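Local coordinates for glutamine amidotransferase domain-containing protein (Thermotoga maritima, PDB 1O1Y) that probably belongs to the type 1 glutamine amidotransferases, which release ammonia from glutamine and pass it to an acceptor, though its own acceptor substrate is not known, at residues 28-31 / 32-36; 224-227 / 228-232. All blocks are in the same frame, centred on the assembly; numbering follows the deposited sequence. Where two conformers were deposited one is given.

Interaction 1 (28-31 / 32-36)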
HETATM    1  N   MSE A  28      -4.716 -10.030   1.164  1.00 11.01           N
HETATM    2  CA  MSE A  28      -4.077 -11.305   0.832  1.00 11.59           C
HETATM    3  C   MSE A  28      -2.668 -11.404   1.386  1.00 11.65           C
HETATM    4  O   MSE A  28      -2.135 -12.516   1.469  1.00 11.51           O
HETATM    5  CB  MSE A  28      -4.006 -11.508  -0.690  1.00 11.10           C
HETATM    6  CG  MSE A  28      -5.380 -11.585  -1.314  1.00 13.98           C
HETATM    7 SE   MSE A  28      -5.296 -12.290  -3.174  0.70 17.33          SE
HETATM    8  CE  MSE A  28      -4.681 -10.846  -4.095  1.00 14.19           C
HETATM    9  N   MSE A  29      -2.079 -10.303   1.831  1.00 10.78           N
HETATM   10  CA  MSE A  29      -0.798 -10.394   2.546  1.00 11.79           C
HETATM   11  C   MSE A  29      -0.932 -11.207   3.807  1.00 11.92           C
HETATM   12  O   MSE A  29       0.004 -11.937   4.158  1.00 11.82           O
HETATM   13  CB  MSE A  29      -0.181  -9.045   2.844  1.00 11.59           C
HETATM   14  CG  MSE A  29       0.317  -8.318   1.654  1.00 15.19           C
HETATM   15 SE   MSE A  29       1.150  -6.622   2.119  0.70 18.99          SE
HETATM   16  CE  MSE A  29      -0.457  -5.541   2.046  1.00 20.06           C
ATOM     17  N   GLU A  30      -2.085 -11.133   4.488  1.00 11.58           N
ATOM     18  CA  GLU A  30      -2.294 -11.981   5.674  1.00 12.52           C
ATOM     19  C   GLU A  30      -2.198 -13.496   5.354  1.00 11.05           C
ATOM     20  O   GLU A  30      -1.587 -14.274   6.100  1.00  9.84           O
ATOM     21  CB  GLU A  30      -3.654 -11.680   6.321  1.00 15.98           C
ATOM     22  CG  GLU A  30      -3.676 -11.903   7.788  1.00 24.31           C
ATOM     23  CD  GLU A  30      -4.968 -11.385   8.389  1.00 30.86           C
ATOM     24  OE1 GLU A  30      -5.110 -10.161   8.616  1.00 31.30           O
ATOM     25  OE2 GLU A  30      -5.845 -12.219   8.578  1.00 38.39           O
ATOM     26  N   ASP A  31      -2.836 -13.890   4.266  1.00 10.71           N
ATOM     27  CA  ASP A  31      -2.808 -15.237   3.772  1.00 11.37           C
ATOM     28  C   ASP A  31      -1.359 -15.657   3.437  1.00  9.16           C
ATOM     29  O   ASP A  31      -0.932 -16.771   3.767  1.00 10.34           O
ATOM     30  CB  ASP A  31      -3.659 -15.346   2.510  1.00 12.41           C
ATOM     31  CG  ASP A  31      -5.140 -14.989   2.766  1.00 25.58           C
ATOM     32  OD1 ASP A  31      -5.674 -15.402   3.824  1.00 36.67           O
ATOM     33  OD2 ASP A  31      -5.813 -14.353   1.941  1.00 29.34           O
ATOM     34  N   ILE A  32      -0.647 -14.765   2.770  1.00  9.36           N
ATOM     35  CA  ILE A  32       0.748 -15.035   2.437  1.00  8.52           C
ATOM     36  C   ILE A  32       1.612 -15.166   3.675  1.00  8.66           C
ATOM     37  O   ILE A  32       2.434 -16.077   3.763  1.00  9.14           O
ATOM     38  CB  ILE A  32       1.299 -14.000   1.495  1.00  8.20           C
ATOM     39  CG1 ILE A  32       0.575 -14.062   0.160  1.00  9.27           C
ATOM     40  CG2 ILE A  32       2.818 -14.210   1.327  1.00  9.38           C
ATOM     41  CD1 ILE A  32       0.843 -12.890  -0.731  1.00  8.44           C
ATOM     42  N   PHE A  33       1.434 -14.276   4.641  1.00  9.66           N
ATOM     43  CA  PHE A  33       2.242 -14.331   5.864  1.00  7.97           C
ATOM     44  C   PHE A  33       1.947 -15.611   6.571  1.00  9.31           C
ATOM     45  O   PHE A  33       2.847 -16.288   7.078  1.00  6.93           O
ATOM     46  CB  PHE A  33       1.930 -13.138   6.781  1.00  7.99           C
ATOM     47  CG  PHE A  33       2.288 -11.793   6.237  1.00  9.35           C
ATOM     48  CD1 PHE A  33       3.013 -11.601   5.052  1.00  9.48           C
ATOM     49  CD2 PHE A  33       1.883 -10.662   6.955  1.00 11.59           C
ATOM     50  CE1 PHE A  33       3.285 -10.316   4.570  1.00 11.45           C
ATOM     51  CE2 PHE A  33       2.178  -9.380   6.480  1.00 12.64           C
ATOM     52  CZ  PHE A  33       2.881  -9.196   5.303  1.00 11.42           C
ATOM     53  N   ARG A  34       0.666 -15.989   6.622  1.00  8.04           N
ATOM     54  CA  ARG A  34       0.327 -17.234   7.266  1.00  9.95           C
ATOM     55  C   ARG A  34       0.930 -18.475   6.554  1.00  9.40           C
ATOM     56  O   ARG A  34       1.400 -19.394   7.215  1.00  7.36           O
ATOM     57  CB  ARG A  34      -1.205 -17.389   7.425  1.00 10.50           C
ATOM     58  CG  ARG A  34      -1.738 -16.525   8.564  1.00 18.07           C
ATOM     59  CD  ARG A  34      -3.266 -16.632   8.787  1.00 27.72           C
ATOM     60  NE  ARG A  34      -3.791 -15.523   9.621  1.00 33.30           N
ATOM     61  CZ  ARG A  34      -3.653 -15.438  10.956  1.00 37.10           C
ATOM     62  NH1 ARG A  34      -2.998 -16.375  11.641  1.00 34.69           N
ATOM     63  NH2 ARG A  34      -4.177 -14.412  11.617  1.00 32.28           N
ATOM     64  N   GLU A  35       0.861 -18.475   5.235  1.00  8.91           N
ATOM     65  CA  GLU A  35       1.413 -19.548   4.386  1.00  9.65           C
ATOM     66  C   GLU A  35       2.891 -19.744   4.686  1.00  9.48           C
ATOM     67  O   GLU A  35       3.357 -20.869   4.736  1.00  8.87           O
ATOM     68  CB  GLU A  35       1.197 -19.185   2.923  1.00 11.90           C
ATOM     69  CG  GLU A  35      -0.253 -19.468   2.526  1.00 21.67           C
ATOM     70  CD  GLU A  35      -0.745 -18.764   1.265  1.00 30.45           C
ATOM     71  OE1 GLU A  35       0.099 -18.404   0.419  1.00 19.23           O
ATOM     72  OE2 GLU A  35      -2.009 -18.608   1.121  1.00 36.43           O
ATOM     73  N   LYS A  36       3.593 -18.644   4.940  1.00  8.45           N
ATOM     74  CA  LYS A  36       5.047 -18.677   5.179  1.00  8.70           C
ATOM     75  C   LYS A  36       5.423 -18.678   6.645  1.00  8.33           C
ATOM     76  O   LYS A  36       6.617 -18.640   6.981  1.00  8.47           O
ATOM     77  CB  LYS A  36       5.677 -17.495   4.526  1.00  8.13           C
ATOM     78  CG  LYS A  36       5.538 -17.458   3.023  1.00 11.09           C
ATOM     79  CD  LYS A  36       6.324 -16.267   2.504  1.00 12.34           C
ATOM     80  CE  LYS A  36       6.126 -15.969   1.026  1.00 14.48           C
ATOM     81  NZ  LYS A  36       6.454 -17.112   0.112  1.00 11.15           N
TER

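Interaction 2 (224-227 / 228-232)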
ATOM      1  N   VAL A 224      -3.321 -14.128 -10.114  1.00 10.15           N
ATOM      2  CA  VAL A 224      -2.175 -13.449 -10.695  1.00 10.74           C
ATOM      3  C   VAL A 224      -1.629 -12.422  -9.709  1.00 10.54           C
ATOM      4  O   VAL A 224      -0.423 -12.385  -9.484  1.00  9.24           O
ATOM      5  CB  VAL A 224      -2.502 -12.763 -12.024  1.00 10.39           C
ATOM      6  CG1 VAL A 224      -1.403 -11.832 -12.485  1.00 21.10           C
ATOM      7  CG2 VAL A 224      -2.735 -13.788 -13.090  1.00 16.93           C
ATOM      8  N   LEU A 225      -2.521 -11.646  -9.094  1.00  8.69           N
ATOM      9  CA  LEU A 225      -2.082 -10.608  -8.181  1.00  8.79           C
ATOM     10  C   LEU A 225      -1.415 -11.230  -6.943  1.00 10.79           C
ATOM     11  O   LEU A 225      -0.391 -10.731  -6.498  1.00 10.35           O
ATOM     12  CB  LEU A 225      -3.215  -9.702  -7.814  1.00 11.59           C
ATOM     13  CG  LEU A 225      -3.641  -8.729  -8.927  1.00 10.66           C
ATOM     14  CD1 LEU A 225      -4.801  -7.913  -8.443  1.00 15.25           C
ATOM     15  CD2 LEU A 225      -2.506  -7.870  -9.383  1.00 16.52           C
ATOM     16  N   LYS A 226      -1.974 -12.307  -6.409  1.00 10.88           N
ATOM     17  CA  LYS A 226      -1.376 -12.948  -5.248  1.00 10.54           C
ATOM     18  C   LYS A 226       0.030 -13.452  -5.550  1.00 11.87           C
ATOM     19  O   LYS A 226       0.925 -13.351  -4.702  1.00 12.00           O
ATOM     20  CB  LYS A 226      -2.225 -14.094  -4.728  1.00  9.98           C
ATOM     21  CG  LYS A 226      -1.785 -14.578  -3.373  1.00 13.70           C
ATOM     22  CD  LYS A 226      -2.698 -15.669  -2.890  1.00 14.03           C
ATOM     23  CE  LYS A 226      -2.384 -16.091  -1.490  1.00 23.20           C
ATOM     24  NZ  LYS A 226      -3.300 -17.189  -1.053  1.00 21.17           N
ATOM     25  N   GLY A 227       0.224 -14.021  -6.728  1.00 10.57           N
ATOM     26  CA  GLY A 227       1.522 -14.504  -7.126  1.00 10.75           C
ATOM     27  C   GLY A 227       2.558 -13.378  -7.212  1.00  9.88           C
ATOM     28  O   GLY A 227       3.710 -13.543  -6.761  1.00  9.37           O
ATOM     29  N   LEU A 228       2.172 -12.245  -7.783  1.00 10.11           N
ATOM     30  CA  LEU A 228       3.063 -11.081  -7.867  1.00 10.23           C
ATOM     31  C   LEU A 228       3.394 -10.491  -6.477  1.00 10.26           C
ATOM     32  O   LEU A 228       4.533 -10.142  -6.187  1.00 11.33           O
ATOM     33  CB  LEU A 228       2.449 -10.024  -8.751  1.00  9.53           C
ATOM     34  CG  LEU A 228       2.295 -10.400 -10.236  1.00  8.85           C
ATOM     35  CD1 LEU A 228       1.522  -9.320 -10.975  1.00 13.30           C
ATOM     36  CD2 LEU A 228       3.606 -10.619 -10.860  1.00 13.75           C
ATOM     37  N   LEU A 229       2.391 -10.444  -5.637  1.00  9.20           N
ATOM     38  CA  LEU A 229       2.512  -9.945  -4.277  1.00 10.25           C
ATOM     39  C   LEU A 229       3.504 -10.846  -3.488  1.00  8.79           C
ATOM     40  O   LEU A 229       4.374 -10.337  -2.762  1.00 10.77           O
ATOM     41  CB  LEU A 229       1.130  -9.908  -3.651  1.00 11.99           C
ATOM     42  CG  LEU A 229       1.003  -9.398  -2.208  1.00 13.34           C
ATOM     43  CD1 LEU A 229       1.698  -8.055  -1.971  1.00 12.84           C
ATOM     44  CD2 LEU A 229      -0.495  -9.338  -1.797  1.00 15.51           C
ATOM     45  N   ARG A 230       3.381 -12.161  -3.645  1.00  9.90           N
ATOM     46  CA  ARG A 230       4.325 -13.117  -3.036  1.00 11.65           C
ATOM     47  C   ARG A 230       5.752 -12.823  -3.509  1.00 11.02           C
ATOM     48  O   ARG A 230       6.694 -12.802  -2.706  1.00 11.11           O
ATOM     49  CB  ARG A 230       4.057 -14.555  -3.434  1.00 13.93           C
ATOM     50  CG  ARG A 230       3.055 -15.244  -2.687  1.00 21.18           C
ATOM     51  CD  ARG A 230       2.984 -16.721  -3.080  1.00 23.30           C
ATOM     52  NE  ARG A 230       1.763 -17.316  -2.575  1.00 20.25           N
ATOM     53  CZ  ARG A 230       0.789 -17.791  -3.324  1.00 29.23           C
ATOM     54  NH1 ARG A 230       0.825 -17.669  -4.649  1.00 37.39           N
ATOM     55  NH2 ARG A 230      -0.247 -18.367  -2.740  1.00 29.96           N
ATOM     56  N   SER A 231       5.910 -12.589  -4.812  1.00 11.10           N
ATOM     57  CA  SER A 231       7.233 -12.328  -5.374  1.00 10.08           C
ATOM     58  C   SER A 231       7.808 -11.056  -4.754  1.00 10.15           C
ATOM     59  O   SER A 231       8.996 -11.019  -4.417  1.00 10.02           O
ATOM     60  CB  SER A 231       7.195 -12.212  -6.902  0.65 11.56           C
ATOM     61  OG  SER A 231       6.917 -13.501  -7.451  0.65 17.34           O
ATOM     62  N   LEU A 232       7.015  -9.992  -4.759  1.00  8.90           N
ATOM     63  CA  LEU A 232       7.411  -8.720  -4.163  1.00  9.82           C
ATOM     64  C   LEU A 232       7.882  -8.911  -2.708  1.00  9.96           C
ATOM     65  O   LEU A 232       8.961  -8.453  -2.339  1.00 10.62           O
ATOM     66  CB  LEU A 232       6.301  -7.675  -4.264  1.00 10.65           C
ATOM     67  CG  LEU A 232       6.585  -6.324  -3.564  1.00 12.48           C
ATOM     68  CD1 LEU A 232       7.821  -5.641  -4.221  1.00 13.43           C
ATOM     69  CD2 LEU A 232       5.353  -5.504  -3.630  1.00 16.44           C
TER
HETATM   70  O   HOH W   1      -3.495 -19.273  -2.990  1.00 41.28           O

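Interaction 1 (28-31 / 32-36)
The carbonyl oxygen of M29 takes the shortest bond of this turn, 2.8 Å from F33 N, with the N-H aimed at 160°, and the F33 ring leans over the same oxygen. M29 O sits 3.0 Å above the ring plane, displaced toward the rim and nearest to CG. Beyond it, M29 CB meets the ring face in a CH-pi contact, 4.3 Å from the centroid, with F33 CZ its closest atom. F33 CG stands opposite its own carbonyl carbon, chi1 -65°, which swings the ring back along the helix over the preceding turn. With an alanine in place of F33, the ring face over M29 O and CB is gone, which would probably leave both less covered and open a gap against L26.

This is helix 28-35, the connection in a right-handed beta-alpha-beta unit between strands 14-18 and 39-43 of the flavodoxin-like sheet. Three further i to i+4 bonds run through it: I32 N to M28 O, R34 N to E30 O and E35 N to D31 O. K36 is where the backbone leaves helical angles, although K36 N still bonds to I32 O.

Toward strand 39-43, E30 and R34 extend side by side. OE2 of E30 lies near the guanidinium plane, at its edge, but 4.0 Å from R34 NE is too long for a salt bridge, and the two flat groups are turned 83° apart. The other oxygen, E30 OE1, is hydrogen-bonded to Y42 OH. E35 CG lies 3.0 Å from D31 O, and from there the side chain runs on extended to a carboxylate that pairs with K226 and R230, while D31 OD2 makes a salt bridge to R191. I32 packs CG1 3.4 Å from M28 O.

Interaction 2 (224-227 / 228-232)
K226 lays its aliphatic chain across one face of the R230 guanidinium, with K226 CG 4.0 Å above the plane, over its centre. The lysine is fully extended, CG anti to N (chi1 -168°), and its CE comes to 3.4 Å from R230 NH2. This is one turn of the long C-terminal helix 211-237, whose i to i+4 bonds include L229 N to L225 O at 2.9 Å and R230 N to K226 O at the same length.

The packed side belongs to L225 and L229, both buried; L229 packs against helix 28-35. V224 is exposed by contrast, and the touch of its CG1 on L228 CD1 is loose at 4.1 Å. G227 brings no side chain to this outer part, where S231 N bonds to G227 O.

The two cationic ends come within 3.7 Å, K226 NZ to R230 NH2. A water accepts from both, at 2.9 Å from K226 NZ and more weakly from R230 NH2. E35 takes a salt bridge from each as well, so its carboxylate probably offsets the like charges and lets lysine and arginine share one site.

From the N terminus, interaction 1 comes first, on the helix that joins the edge strand 39-43 to its neighbour 14-18; interaction 2 follows almost two hundred residues later, on the C-terminal helix. Each lies within a single helix and closes only a helical turn, so the two stand in series and neither nests in nor crosses the other. In space they touch: the centres of interactions 1 and 2 are about 11 Å apart. E35 OE2 reaches K226 NZ at 2.9 Å and E35 OE1 reaches R230 NH2 at 3.2 Å, while M29 CG packs on L229 CD2 and I32 CD1 on R230 CG. The long helix 211-237 is thereby fastened to the short first helix, 28-35.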